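PDB 2OZ8: Mll7089 protein from Mesorhizobium loti, which is of unsettled function but probably binds magnesium and may act as a hydro-lyase, as some members of the enolase superfamily do. Local coordinates for residues 47-52 / 298-303; 33-38 / 348-353; 224-229 / 233-238; 259-264 / 268-273. All blocks are in the same frame, centred on the assembly; numbering follows the deposited sequence. Where two conformers were deposited one is given.

Contact 1: residues 47-52 / 298-303; sequences LGFIQT and TFLEAG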
loop_
_atom_site.group_PDB
_atom_site.type_symbol
_atom_site.label_atom_id
_atom_site.label_comp_id
_atom_site.label_asym_id
_atom_site.label_seq_id
_atom_site.Cartn_x
_atom_site.Cartn_y
_atom_site.Cartn_z
ATOM N N LEU A 47 -1.841 36.497 30.375
ATOM C CA LEU A 47 -2.821 37.017 29.473
ATOM C C LEU A 47 -2.930 36.178 28.159
ATOM O O LEU A 47 -1.922 35.798 27.553
ATOM C CB LEU A 47 -2.463 38.487 29.213
ATOM C CG LEU A 47 -3.110 39.240 28.053
ATOM C CD1 LEU A 47 -4.561 39.624 28.395
ATOM C CD2 LEU A 47 -2.223 40.462 27.636
ATOM N N GLY A 48 -4.155 35.904 27.727
ATOM C CA GLY A 48 -4.389 35.474 26.354
ATOM C C GLY A 48 -5.733 35.947 25.833
ATOM O O GLY A 48 -6.515 36.508 26.588
ATOM N N PHE A 49 -6.006 35.662 24.558
ATOM C CA PHE A 49 -7.103 36.227 23.768
ATOM C C PHE A 49 -8.074 35.255 23.178
ATOM O O PHE A 49 -7.689 34.313 22.478
ATOM C CB PHE A 49 -6.522 37.106 22.662
ATOM C CG PHE A 49 -5.749 38.277 23.214
ATOM C CD1 PHE A 49 -6.411 39.376 23.724
ATOM C CD2 PHE A 49 -4.378 38.238 23.295
ATOM C CE1 PHE A 49 -5.689 40.429 24.262
ATOM C CE2 PHE A 49 -3.654 39.309 23.834
ATOM C CZ PHE A 49 -4.280 40.372 24.300
ATOM N N ILE A 50 -9.357 35.519 23.429
ATOM C CA ILE A 50 -10.421 34.648 22.981
ATOM C C ILE A 50 -11.019 35.380 21.815
ATOM O O ILE A 50 -11.718 36.342 21.991
ATOM C CB ILE A 50 -11.465 34.426 24.115
ATOM C CG1 ILE A 50 -10.810 33.811 25.343
ATOM C CG2 ILE A 50 -12.626 33.620 23.642
ATOM C CD1 ILE A 50 -11.569 34.083 26.636
ATOM N N GLN A 51 -10.704 34.954 20.604
ATOM C CA GLN A 51 -11.191 35.652 19.450
ATOM C C GLN A 51 -12.260 34.832 18.734
ATOM O O GLN A 51 -12.127 33.641 18.594
ATOM C CB GLN A 51 -10.035 36.012 18.538
ATOM C CG GLN A 51 -10.486 36.931 17.390
ATOM C CD GLN A 51 -9.396 37.277 16.438
ATOM O OE1 GLN A 51 -8.333 36.644 16.435
ATOM N NE2 GLN A 51 -9.659 38.294 15.584
ATOM N N THR A 52 -13.368 35.458 18.361
ATOM C CA THR A 52 -14.295 34.786 17.451
ATOM C C THR A 52 -14.242 35.449 16.097
ATOM O O THR A 52 -14.096 36.663 15.978
ATOM C CB THR A 52 -15.752 34.655 17.938
ATOM O OG1 THR A 52 -16.322 35.941 18.199
ATOM C CG2 THR A 52 -15.871 33.737 19.173
ATOM N N THR A 298 -1.175 35.338 14.844
ATOM C CA THR A 298 -1.566 35.150 16.222
ATOM C C THR A 298 -2.015 36.509 16.753
ATOM O O THR A 298 -1.490 37.550 16.347
ATOM C CB THR A 298 -0.463 34.446 17.059
ATOM O OG1 THR A 298 0.779 35.185 17.061
ATOM C CG2 THR A 298 -0.198 33.033 16.478
ATOM N N PHE A 299 -3.038 36.523 17.597
ATOM C CA PHE A 299 -3.505 37.783 18.166
ATOM C C PHE A 299 -2.378 38.513 18.873
ATOM O O PHE A 299 -1.792 37.992 19.793
ATOM C CB PHE A 299 -4.723 37.605 19.088
ATOM C CG PHE A 299 -5.536 38.849 19.210
ATOM C CD1 PHE A 299 -6.637 39.048 18.394
ATOM C CD2 PHE A 299 -5.157 39.870 20.087
ATOM C CE1 PHE A 299 -7.377 40.221 18.474
ATOM C CE2 PHE A 299 -5.900 41.045 20.186
ATOM C CZ PHE A 299 -7.003 41.226 19.376
ATOM N N LEU A 300 -2.076 39.714 18.385
ATOM C CA LEU A 300 -1.013 40.567 18.884
ATOM C C LEU A 300 0.383 39.979 18.826
ATOM O O LEU A 300 1.270 40.425 19.541
ATOM C CB LEU A 300 -1.336 41.141 20.296
ATOM C CG LEU A 300 -2.279 42.343 20.240
ATOM C CD1 LEU A 300 -2.657 42.832 21.629
ATOM C CD2 LEU A 300 -1.680 43.470 19.415
ATOM N N GLU A 301 0.573 39.001 17.947
ATOM C CA GLU A 301 1.891 38.460 17.578
ATOM C C GLU A 301 2.559 37.722 18.738
ATOM O O GLU A 301 3.770 37.571 18.774
ATOM C CB GLU A 301 2.806 39.548 16.972
ATOM C CG GLU A 301 2.428 40.007 15.555
ATOM C CD GLU A 301 1.051 40.639 15.497
ATOM O OE1 GLU A 301 0.826 41.656 16.207
ATOM O OE2 GLU A 301 0.169 40.098 14.772
ATOM N N ALA A 302 1.752 37.247 19.674
ATOM C CA ALA A 302 2.198 36.323 20.702
ATOM C C ALA A 302 3.058 35.140 20.158
ATOM O O ALA A 302 4.050 34.713 20.802
ATOM C CB ALA A 302 0.978 35.798 21.470
ATOM N N GLY A 303 2.690 34.614 18.979
ATOM C CA GLY A 303 3.373 33.456 18.418
ATOM C C GLY A 303 4.809 33.777 18.087
ATOM O O GLY A 303 5.539 32.901 17.646
#

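Contact 2: residues 33-38 / 348-353; sequences VAALEL and LVLSEK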
loop_
_atom_site.group_PDB
_atom_site.type_symbol
_atom_site.label_atom_id
_atom_site.label_comp_id
_atom_site.label_asym_id
_atom_site.label_seq_id
_atom_site.Cartn_x
_atom_site.Cartn_y
_atom_site.Cartn_z
ATOM N N VAL A 33 -13.295 40.019 20.504
ATOM C CA VAL A 33 -12.156 39.484 21.257
ATOM C C VAL A 33 -12.285 39.809 22.742
ATOM O O VAL A 33 -12.738 40.899 23.113
ATOM C CB VAL A 33 -10.783 39.954 20.668
ATOM C CG1 VAL A 33 -10.557 41.470 20.818
ATOM C CG2 VAL A 33 -9.639 39.210 21.256
ATOM N N ALA A 34 -11.933 38.832 23.588
ATOM C CA ALA A 34 -11.913 39.021 25.016
ATOM C C ALA A 34 -10.545 38.627 25.598
ATOM O O ALA A 34 -9.957 37.598 25.218
ATOM C CB ALA A 34 -13.037 38.243 25.679
ATOM N N ALA A 35 -10.053 39.456 26.519
ATOM C CA ALA A 35 -8.811 39.171 27.204
ATOM C C ALA A 35 -9.139 38.251 28.347
ATOM O O ALA A 35 -10.127 38.428 29.026
ATOM C CB ALA A 35 -8.155 40.452 27.691
ATOM N N LEU A 36 -8.321 37.224 28.499
ATOM C CA LEU A 36 -8.451 36.250 29.536
ATOM C C LEU A 36 -7.217 36.460 30.384
ATOM O O LEU A 36 -6.088 36.404 29.885
ATOM C CB LEU A 36 -8.466 34.840 28.939
ATOM C CG LEU A 36 -8.263 33.703 29.955
ATOM C CD1 LEU A 36 -9.439 33.624 30.918
ATOM C CD2 LEU A 36 -8.009 32.357 29.254
ATOM N N GLU A 37 -7.436 36.779 31.657
ATOM C CA GLU A 37 -6.319 37.001 32.561
ATOM C C GLU A 37 -6.390 35.956 33.635
ATOM O O GLU A 37 -7.457 35.741 34.246
ATOM C CB GLU A 37 -6.321 38.383 33.149
ATOM C CG GLU A 37 -5.786 39.476 32.219
ATOM C CD GLU A 37 -6.026 40.871 32.796
ATOM O OE1 GLU A 37 -5.069 41.657 32.922
ATOM O OE2 GLU A 37 -7.181 41.169 33.145
ATOM N N LEU A 38 -5.266 35.256 33.799
ATOM C CA LEU A 38 -5.177 34.211 34.810
ATOM C C LEU A 38 -4.206 34.695 35.879
ATOM O O LEU A 38 -3.053 34.963 35.587
ATOM C CB LEU A 38 -4.743 32.882 34.192
ATOM C CG LEU A 38 -5.607 32.257 33.089
ATOM C CD1 LEU A 38 -4.933 30.997 32.454
ATOM C CD2 LEU A 38 -7.037 31.986 33.592
ATOM N N LEU A 348 3.281 40.776 26.453
ATOM C CA LEU A 348 2.071 41.545 26.172
ATOM C C LEU A 348 1.343 41.758 27.481
ATOM O O LEU A 348 1.055 40.813 28.226
ATOM C CB LEU A 348 1.181 40.924 25.079
ATOM C CG LEU A 348 1.830 40.704 23.690
ATOM C CD1 LEU A 348 0.990 39.743 22.847
ATOM C CD2 LEU A 348 2.191 42.041 22.889
ATOM N N VAL A 349 1.083 43.030 27.775
ATOM C CA VAL A 349 0.315 43.405 28.976
ATOM C C VAL A 349 -0.798 44.323 28.574
ATOM O O VAL A 349 -0.571 45.292 27.894
ATOM C CB VAL A 349 1.197 44.114 30.077
ATOM C CG1 VAL A 349 0.314 44.495 31.275
ATOM C CG2 VAL A 349 2.362 43.241 30.516
ATOM N N LEU A 350 -1.998 44.014 29.018
ATOM C CA LEU A 350 -3.193 44.739 28.640
ATOM C C LEU A 350 -3.111 46.211 29.064
ATOM O O LEU A 350 -2.586 46.526 30.139
ATOM C CB LEU A 350 -4.361 44.072 29.311
ATOM C CG LEU A 350 -5.709 44.097 28.634
ATOM C CD1 LEU A 350 -5.624 43.478 27.269
ATOM C CD2 LEU A 350 -6.632 43.310 29.552
ATOM N N SER A 351 -3.576 47.119 28.221
ATOM C CA SER A 351 -3.479 48.535 28.539
ATOM C C SER A 351 -4.645 48.908 29.456
ATOM O O SER A 351 -5.802 48.631 29.162
ATOM C CB SER A 351 -3.473 49.339 27.255
ATOM O OG SER A 351 -3.956 50.657 27.416
ATOM N N GLU A 352 -4.338 49.496 30.598
ATOM C CA GLU A 352 -5.405 49.902 31.526
ATOM C C GLU A 352 -6.290 50.994 30.918
ATOM O O GLU A 352 -7.522 50.945 31.058
ATOM C CB GLU A 352 -4.857 50.250 32.925
ATOM C CG GLU A 352 -4.158 49.032 33.617
ATOM C CD GLU A 352 -5.093 47.839 33.927
ATOM O OE1 GLU A 352 -6.303 48.066 34.123
ATOM O OE2 GLU A 352 -4.613 46.672 34.010
ATOM N N LYS A 353 -5.674 51.925 30.191
ATOM C CA LYS A 353 -6.459 52.908 29.460
ATOM C C LYS A 353 -7.410 52.193 28.518
ATOM O O LYS A 353 -8.600 52.537 28.443
ATOM C CB LYS A 353 -5.576 53.875 28.678
ATOM C CG LYS A 353 -4.787 54.860 29.557
ATOM C CD LYS A 353 -3.706 55.646 28.746
ATOM C CE LYS A 353 -2.673 56.319 29.705
ATOM N NZ LYS A 353 -1.351 56.578 29.037
#

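Contact 3: residues 224-229 / 233-238; sequences EDPILR and DGLRTL. With SO4 (sulfate ion), chain C.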
loop_
_atom_site.group_PDB
_atom_site.type_symbol
_atom_site.label_atom_id
_atom_site.label_comp_id
_atom_site.label_asym_id
_atom_site.label_seq_id
_atom_site.Cartn_x
_atom_site.Cartn_y
_atom_site.Cartn_z
ATOM N N GLU A 224 -0.628 28.755 -0.159
ATOM C CA GLU A 224 -1.145 28.327 1.112
ATOM C C GLU A 224 -2.576 27.845 0.996
ATOM O O GLU A 224 -3.372 28.501 0.375
ATOM C CB GLU A 224 -1.094 29.537 2.007
ATOM C CG GLU A 224 -0.989 29.222 3.478
ATOM C CD GLU A 224 -0.551 30.436 4.297
ATOM O OE1 GLU A 224 0.399 31.177 3.900
ATOM O OE2 GLU A 224 -1.177 30.629 5.347
ATOM N N ASP A 225 -2.914 26.718 1.606
ATOM C CA ASP A 225 -4.257 26.167 1.539
ATOM C C ASP A 225 -4.964 26.280 0.166
ATOM O O ASP A 225 -6.053 26.831 0.080
ATOM C CB ASP A 225 -5.140 26.786 2.611
ATOM C CG ASP A 225 -4.517 26.727 3.964
ATOM O OD1 ASP A 225 -4.110 25.626 4.394
ATOM O OD2 ASP A 225 -4.415 27.799 4.619
ATOM N N PRO A 226 -4.366 25.721 -0.907
ATOM C CA PRO A 226 -4.996 25.979 -2.204
ATOM C C PRO A 226 -6.334 25.251 -2.412
ATOM O O PRO A 226 -7.134 25.706 -3.236
ATOM C CB PRO A 226 -3.956 25.473 -3.213
ATOM C CG PRO A 226 -3.103 24.480 -2.476
ATOM C CD PRO A 226 -3.159 24.853 -0.997
ATOM N N ILE A 227 -6.596 24.172 -1.657
ATOM C CA ILE A 227 -7.711 23.274 -1.891
ATOM C C ILE A 227 -8.230 22.761 -0.540
ATOM O O ILE A 227 -7.579 22.927 0.503
ATOM C CB ILE A 227 -7.302 22.032 -2.823
ATOM C CG1 ILE A 227 -6.269 21.101 -2.129
ATOM C CG2 ILE A 227 -6.761 22.470 -4.202
ATOM C CD1 ILE A 227 -6.037 19.721 -2.721
ATOM N N LEU A 228 -9.439 22.190 -0.576
ATOM C CA LEU A 228 -10.038 21.432 0.519
ATOM C C LEU A 228 -9.003 20.744 1.343
ATOM O O LEU A 228 -8.283 19.909 0.843
ATOM C CB LEU A 228 -11.006 20.385 -0.053
ATOM C CG LEU A 228 -12.149 20.023 0.878
ATOM C CD1 LEU A 228 -12.871 21.311 1.348
ATOM C CD2 LEU A 228 -13.144 19.048 0.246
ATOM N N ARG A 229 -8.905 21.094 2.610
ATOM C CA ARG A 229 -7.847 20.583 3.467
ATOM C C ARG A 229 -7.895 19.063 3.697
ATOM O O ARG A 229 -6.920 18.466 4.115
ATOM C CB ARG A 229 -7.940 21.254 4.806
ATOM C CG ARG A 229 -9.052 20.716 5.677
ATOM C CD ARG A 229 -9.412 21.751 6.694
ATOM N NE ARG A 229 -10.733 21.478 7.203
ATOM C CZ ARG A 229 -11.840 21.934 6.622
ATOM N NH1 ARG A 229 -11.743 22.686 5.529
ATOM N NH2 ARG A 229 -13.038 21.628 7.127
ATOM N N ASP A 233 -5.139 13.302 -1.229
ATOM C CA ASP A 233 -4.671 12.841 -2.524
ATOM C C ASP A 233 -4.316 14.051 -3.407
ATOM O O ASP A 233 -3.261 14.089 -4.009
ATOM C CB ASP A 233 -5.670 11.915 -3.208
ATOM C CG ASP A 233 -5.245 11.570 -4.629
ATOM O OD1 ASP A 233 -4.349 10.740 -4.818
ATOM O OD2 ASP A 233 -5.772 12.176 -5.573
ATOM N N GLY A 234 -5.196 15.042 -3.471
ATOM C CA GLY A 234 -4.880 16.228 -4.207
ATOM C C GLY A 234 -3.683 17.004 -3.687
ATOM O O GLY A 234 -2.969 17.614 -4.473
ATOM N N LEU A 235 -3.461 17.021 -2.371
ATOM C CA LEU A 235 -2.366 17.833 -1.846
ATOM C C LEU A 235 -1.058 17.164 -2.247
ATOM O O LEU A 235 -0.113 17.867 -2.678
ATOM C CB LEU A 235 -2.468 18.119 -0.330
ATOM C CG LEU A 235 -3.481 19.204 0.070
ATOM C CD1 LEU A 235 -3.870 19.076 1.560
ATOM C CD2 LEU A 235 -3.066 20.599 -0.211
ATOM N N ARG A 236 -1.052 15.822 -2.200
ATOM C CA ARG A 236 0.124 15.014 -2.600
ATOM C C ARG A 236 0.441 15.229 -4.069
ATOM O O ARG A 236 1.591 15.463 -4.438
ATOM C CB ARG A 236 -0.113 13.529 -2.405
ATOM C CG ARG A 236 0.232 12.958 -1.056
ATOM C CD ARG A 236 -0.178 11.471 -1.006
ATOM N NE ARG A 236 -0.782 11.267 0.275
ATOM C CZ ARG A 236 -1.979 10.768 0.517
ATOM N NH1 ARG A 236 -2.758 10.297 -0.445
ATOM N NH2 ARG A 236 -2.369 10.714 1.781
ATOM N N THR A 237 -0.593 15.165 -4.897
ATOM C CA THR A 237 -0.444 15.452 -6.323
ATOM C C THR A 237 0.210 16.804 -6.565
ATOM O O THR A 237 1.122 16.904 -7.391
ATOM C CB THR A 237 -1.784 15.332 -7.082
ATOM O OG1 THR A 237 -2.324 14.033 -6.824
ATOM C CG2 THR A 237 -1.561 15.489 -8.581
ATOM N N LEU A 238 -0.228 17.826 -5.832
ATOM C CA LEU A 238 0.426 19.165 -5.889
ATOM C C LEU A 238 1.866 19.104 -5.419
ATOM O O LEU A 238 2.744 19.758 -5.988
ATOM C CB LEU A 238 -0.329 20.214 -5.034
ATOM C CG LEU A 238 -1.732 20.536 -5.567
ATOM C CD1 LEU A 238 -2.515 21.434 -4.613
ATOM C CD2 LEU A 238 -1.599 21.166 -6.950
HETATM S S SO4 C . -5.085 9.450 2.770
HETATM O O1 SO4 C . -5.940 10.302 3.586
HETATM O O2 SO4 C . -5.479 8.053 3.019
HETATM O O3 SO4 C . -5.254 9.806 1.357
HETATM O O4 SO4 C . -3.707 9.646 3.240
#

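Contact 4: residues 259-264 / 268-273; sequences RLLLEA and DILNVH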
loop_
_atom_site.group_PDB
_atom_site.type_symbol
_atom_site.label_atom_id
_atom_site.label_comp_id
_atom_site.label_asym_id
_atom_site.label_seq_id
_atom_site.Cartn_x
_atom_site.Cartn_y
_atom_site.Cartn_z
ATOM N N ARG A 259 -1.290 16.512 12.767
ATOM C CA ARG A 259 -0.588 15.259 12.870
ATOM C C ARG A 259 -1.005 14.293 11.738
ATOM O O ARG A 259 -0.140 13.722 11.051
ATOM C CB ARG A 259 -0.734 14.637 14.250
ATOM C CG ARG A 259 0.138 13.374 14.392
ATOM C CD ARG A 259 -0.058 12.629 15.673
ATOM N NE ARG A 259 -1.467 12.355 15.874
ATOM C CZ ARG A 259 -2.112 11.330 15.351
ATOM N NH1 ARG A 259 -1.470 10.448 14.617
ATOM N NH2 ARG A 259 -3.397 11.172 15.589
ATOM N N LEU A 260 -2.310 14.162 11.508
ATOM C CA LEU A 260 -2.803 13.293 10.444
ATOM C C LEU A 260 -2.365 13.778 9.057
ATOM O O LEU A 260 -2.055 12.965 8.157
ATOM C CB LEU A 260 -4.323 13.148 10.524
ATOM C CG LEU A 260 -4.857 12.222 11.630
ATOM C CD1 LEU A 260 -6.365 12.535 11.882
ATOM C CD2 LEU A 260 -4.624 10.754 11.265
ATOM N N LEU A 261 -2.310 15.102 8.909
ATOM C CA LEU A 261 -1.847 15.718 7.683
ATOM C C LEU A 261 -0.404 15.326 7.407
ATOM O O LEU A 261 -0.029 15.007 6.274
ATOM C CB LEU A 261 -1.977 17.226 7.780
ATOM C CG LEU A 261 -1.772 17.995 6.466
ATOM C CD1 LEU A 261 -2.979 17.836 5.501
ATOM C CD2 LEU A 261 -1.487 19.444 6.797
ATOM N N LEU A 262 0.405 15.332 8.467
ATOM C CA LEU A 262 1.801 14.904 8.361
ATOM C C LEU A 262 1.931 13.441 7.961
ATOM O O LEU A 262 2.724 13.108 7.096
ATOM C CB LEU A 262 2.574 15.233 9.646
ATOM C CG LEU A 262 2.725 16.749 9.936
ATOM C CD1 LEU A 262 3.484 17.005 11.225
ATOM C CD2 LEU A 262 3.400 17.512 8.756
ATOM N N GLU A 263 1.118 12.571 8.548
ATOM C CA GLU A 263 1.182 11.161 8.222
ATOM C C GLU A 263 0.828 10.881 6.759
ATOM O O GLU A 263 1.316 9.947 6.164
ATOM C CB GLU A 263 0.281 10.392 9.169
ATOM C CG GLU A 263 0.862 10.382 10.540
ATOM C CD GLU A 263 -0.048 9.847 11.631
ATOM O OE1 GLU A 263 -1.025 9.114 11.328
ATOM O OE2 GLU A 263 0.272 10.150 12.807
ATOM N N ALA A 264 -0.009 11.730 6.190
ATOM C CA ALA A 264 -0.437 11.621 4.833
ATOM C C ALA A 264 0.565 12.233 3.852
ATOM O O ALA A 264 0.317 12.167 2.643
ATOM C CB ALA A 264 -1.829 12.301 4.679
ATOM N N ASP A 268 4.217 20.450 2.034
ATOM C CA ASP A 268 5.626 20.825 2.017
ATOM C C ASP A 268 5.938 21.689 3.226
ATOM O O ASP A 268 7.052 21.653 3.730
ATOM C CB ASP A 268 5.983 21.617 0.762
ATOM C CG ASP A 268 5.885 20.808 -0.498
ATOM O OD1 ASP A 268 6.297 19.631 -0.538
ATOM O OD2 ASP A 268 5.416 21.377 -1.492
ATOM N N ILE A 269 4.981 22.497 3.661
ATOM C CA ILE A 269 5.167 23.350 4.851
ATOM C C ILE A 269 3.895 23.193 5.683
ATOM O O ILE A 269 2.822 23.131 5.091
ATOM C CB ILE A 269 5.297 24.857 4.538
ATOM C CG1 ILE A 269 6.418 25.153 3.571
ATOM C CG2 ILE A 269 5.498 25.728 5.852
ATOM C CD1 ILE A 269 6.208 26.426 2.895
ATOM N N LEU A 270 4.021 23.075 7.016
ATOM C CA LEU A 270 2.841 23.054 7.885
ATOM C C LEU A 270 2.563 24.461 8.460
ATOM O O LEU A 270 3.485 25.025 9.044
ATOM C CB LEU A 270 2.977 21.975 8.987
ATOM C CG LEU A 270 1.887 21.888 10.098
ATOM C CD1 LEU A 270 0.652 21.212 9.595
ATOM C CD2 LEU A 270 2.404 21.112 11.277
ATOM N N ASN A 271 1.376 25.072 8.234
ATOM C CA ASN A 271 1.059 26.366 8.904
ATOM C C ASN A 271 0.401 26.113 10.256
ATOM O O ASN A 271 -0.387 25.198 10.409
ATOM C CB ASN A 271 0.156 27.275 8.061
ATOM C CG ASN A 271 0.159 28.758 8.533
ATOM O OD1 ASN A 271 -0.892 29.281 8.992
ATOM N ND2 ASN A 271 1.305 29.455 8.374
ATOM N N VAL A 272 0.745 26.921 11.237
ATOM C CA VAL A 272 0.139 26.789 12.554
ATOM C C VAL A 272 -0.160 28.166 13.091
ATOM O O VAL A 272 0.282 29.143 12.523
ATOM C CB VAL A 272 1.041 26.025 13.597
ATOM C CG1 VAL A 272 1.446 24.668 13.077
ATOM C CG2 VAL A 272 2.267 26.861 13.966
ATOM N N HIS A 273 -0.860 28.219 14.209
ATOM C CA HIS A 273 -1.180 29.481 14.884
ATOM C C HIS A 273 -0.589 29.533 16.275
ATOM O O HIS A 273 0.542 29.166 16.435
ATOM C CB HIS A 273 -2.693 29.763 14.827
ATOM C CG HIS A 273 -3.131 30.192 13.464
ATOM N ND1 HIS A 273 -3.077 31.507 13.044
ATOM C CD2 HIS A 273 -3.545 29.473 12.390
ATOM C CE1 HIS A 273 -3.470 31.581 11.787
ATOM N NE2 HIS A 273 -3.772 30.366 11.369
#

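Contact 1: residues 47-52 / 298-303
F49, Q51 and F299 form a largely buried aromatic contact between strand 45-52 of the antiparallel sheet and the loop that follows barrel strand 293-295. The pairing centres on F49 and F299, whose CA atoms lie 6.8 Å apart, and 226 Å² of surface is buried. The rings meet obliquely: their planes are inclined by 33°, and F299 CD2 lies over one face of F49, offset toward its rim and 3.6 Å from F49 CG. L300 supports the far end of the same ring, where its CD1 stands 4.0 Å from F49 CZ. Q51 comes from another side. Its CG is anti to the backbone N (chi1 -172°), and the extended chain carries OE1 to the edge of F299, 3.5 Å from CD1, with the amide plane nearly perpendicular (89°) to the ring. F299 also touches V33 and stacks on F323. The loop itself is closed by two bonds, one from G303 N to T298 OG1 at 2.8 Å and one from E301 N to T298 O at 3.0 Å. With an alanine in place of F299, one face of F49 would probably lose its cover and the Q51 amide the ring edge it rests on. Such a junction is consistent with the enolase-superfamily plan, in which an N-terminal capping domain closes over loops at the C-terminal ends of the barrel strands.

Contact 2: residues 33-38 / 348-353
A35 and E37 meet L350 where strand 27-40 of the antiparallel capping sheet is covered by the chain leading into helix 352-357. The closest backbone approach, 8.0 Å between A35 CA and L350 CA, and a buried area of 121 Å² mark this as side-chain packing, with no hydrogen bond between the two segments. Two residues apart on the strand, A35 and E37 both face L350. The intervening L36 turns to the other face of the sheet, against A105 and V106 of helix 103-118.

Polar interactions surround this packing. E37 is buried, yet its carboxylate has two basic partners: OE2 forms a salt bridge with R9 of strand 5-17, and OE1 one with R355. R355 also pairs with E352, whose OE2 is 5.2 Å from E37 OE1, and would be expected to ease the repulsion between the two acids. At the start of the helix S351 is the N-cap, its OG accepting from A354 N.

Van der Waals contacts fall to the branched end of L350. E37 has CG anti to its carbonyl carbon (chi1 -79°) and an extended chain beyond, which brings the carboxylate slantwise to one methyl of L350, with OE1 4.1 Å from L350 CD2. Both methyls bear on the strand: L350 CD1 is 4.0 Å from A35 CB, and L350 CD2, the nearer, is 3.7 Å from that same A35 CB.

Contact 3: residues 224-229 / 233-238
I227 packs so closely over G234 that a CB added to the glycine would come only 3.0 Å from I227 CD1. As built, that methyl lies 3.7 Å from G234 C, directly against the helix backbone. The torsion responsible is chi1 of I227 (66°), which puts CG1 in the crowded position between the backbone N and the carbonyl carbon and extends CD1 toward helix 232-241. L235 then slides past I227 in the opposite direction, with its CD2 3.8 Å from I227 CG1. P226 and L238 repeat this antiparallel overlap one turn further along the helix, where P226 CG is 3.8 Å from L238 CD1. Cutting L235 back to an alanine is likely to open a gap beside I227 and weaken the packing of the helix on I247 of strand 246-249, which L238 also touches.

Away from the apolar layer, R236 NH1 donates to O3 of a sulfate ion, probably from the crystallisation liquor, at 3.1 Å. The anion lies at the edge of the guanidinium, near its plane, and H232 ND1 also binds it; the model is too tight around R236 NH2 for its place to be certain. T237 reaches back to D233 O, with OG1 3.0 Å away, above the carbonyl plane; the same oxygen also accepts from T237 N. D233 forms a salt bridge with R239 of a second subunit. In sum, the loop leaving strand 222-224 folds back under the next helix, a beta-alpha connection at the C-terminal end of a barrel strand, as in other TIM barrels.

Contact 4: residues 259-264 / 268-273
L262 and L270 mark the closest backbone approach, their CA atoms 8.2 Å apart, so helix 255-263 and strand 269-272 are held together by side chains, with no hydrogen bond between the segments. L270 points at the helix and meets two successive residues of it. Its CG is anti to the backbone N (chi1 174°), which sends both methyls toward the helix. One of them, CD1, lies 3.9 Å from L261 CD2, where the two side chains cross at a slant. The other methyl, CD2, is 4.2 Å from L262 CD1; L262 leaves the helix to one side, and only its end swings in toward the strand. L270 thus fits against two adjacent leucines, and the whole contact buries 125 Å².

Away from the strand, R259 and E263 form a salt bridge one helical turn apart, with R259 NH1 2.5 Å from E263 OE2. The bond is short but bent, its N-H...O angle being 121°, and counts as weak. Beyond the paired leucines, K258 NZ donates to N271 O, a polar tie between the same helix and strand.

This is the return half of the beta-alpha-beta crossover made by strand 246-249, helix 255-263 and strand 269-272. L261 also touches S249 of the first strand, while L262 and L270 both rest on I282 of helix 276-289, and R259 packs on L289 of a fourth subunit.

In the fold
Contacts 1 and 2 share the antiparallel sheet, on neighbouring strands 45-52 and 27-40, and their centres are 10 Å apart. G48 and I50 probably hydrogen-bond to L36 and A34. Contacts 3 and 4 belong to the barrel, 11 Å apart between centres, joined by a probable bond from R236 NE to A264 O and by L235 packing on L261. Contact 2 spans the widest stretch of chain and encloses contact 1, which encloses contacts 3 and 4 in succession. Contacts 2 and 3 lie 38 Å apart between centres, across the chain's middle. Contact 1 bridges the two regions, with T298 packing on H273 of contact 4, and so joins cap to barrel.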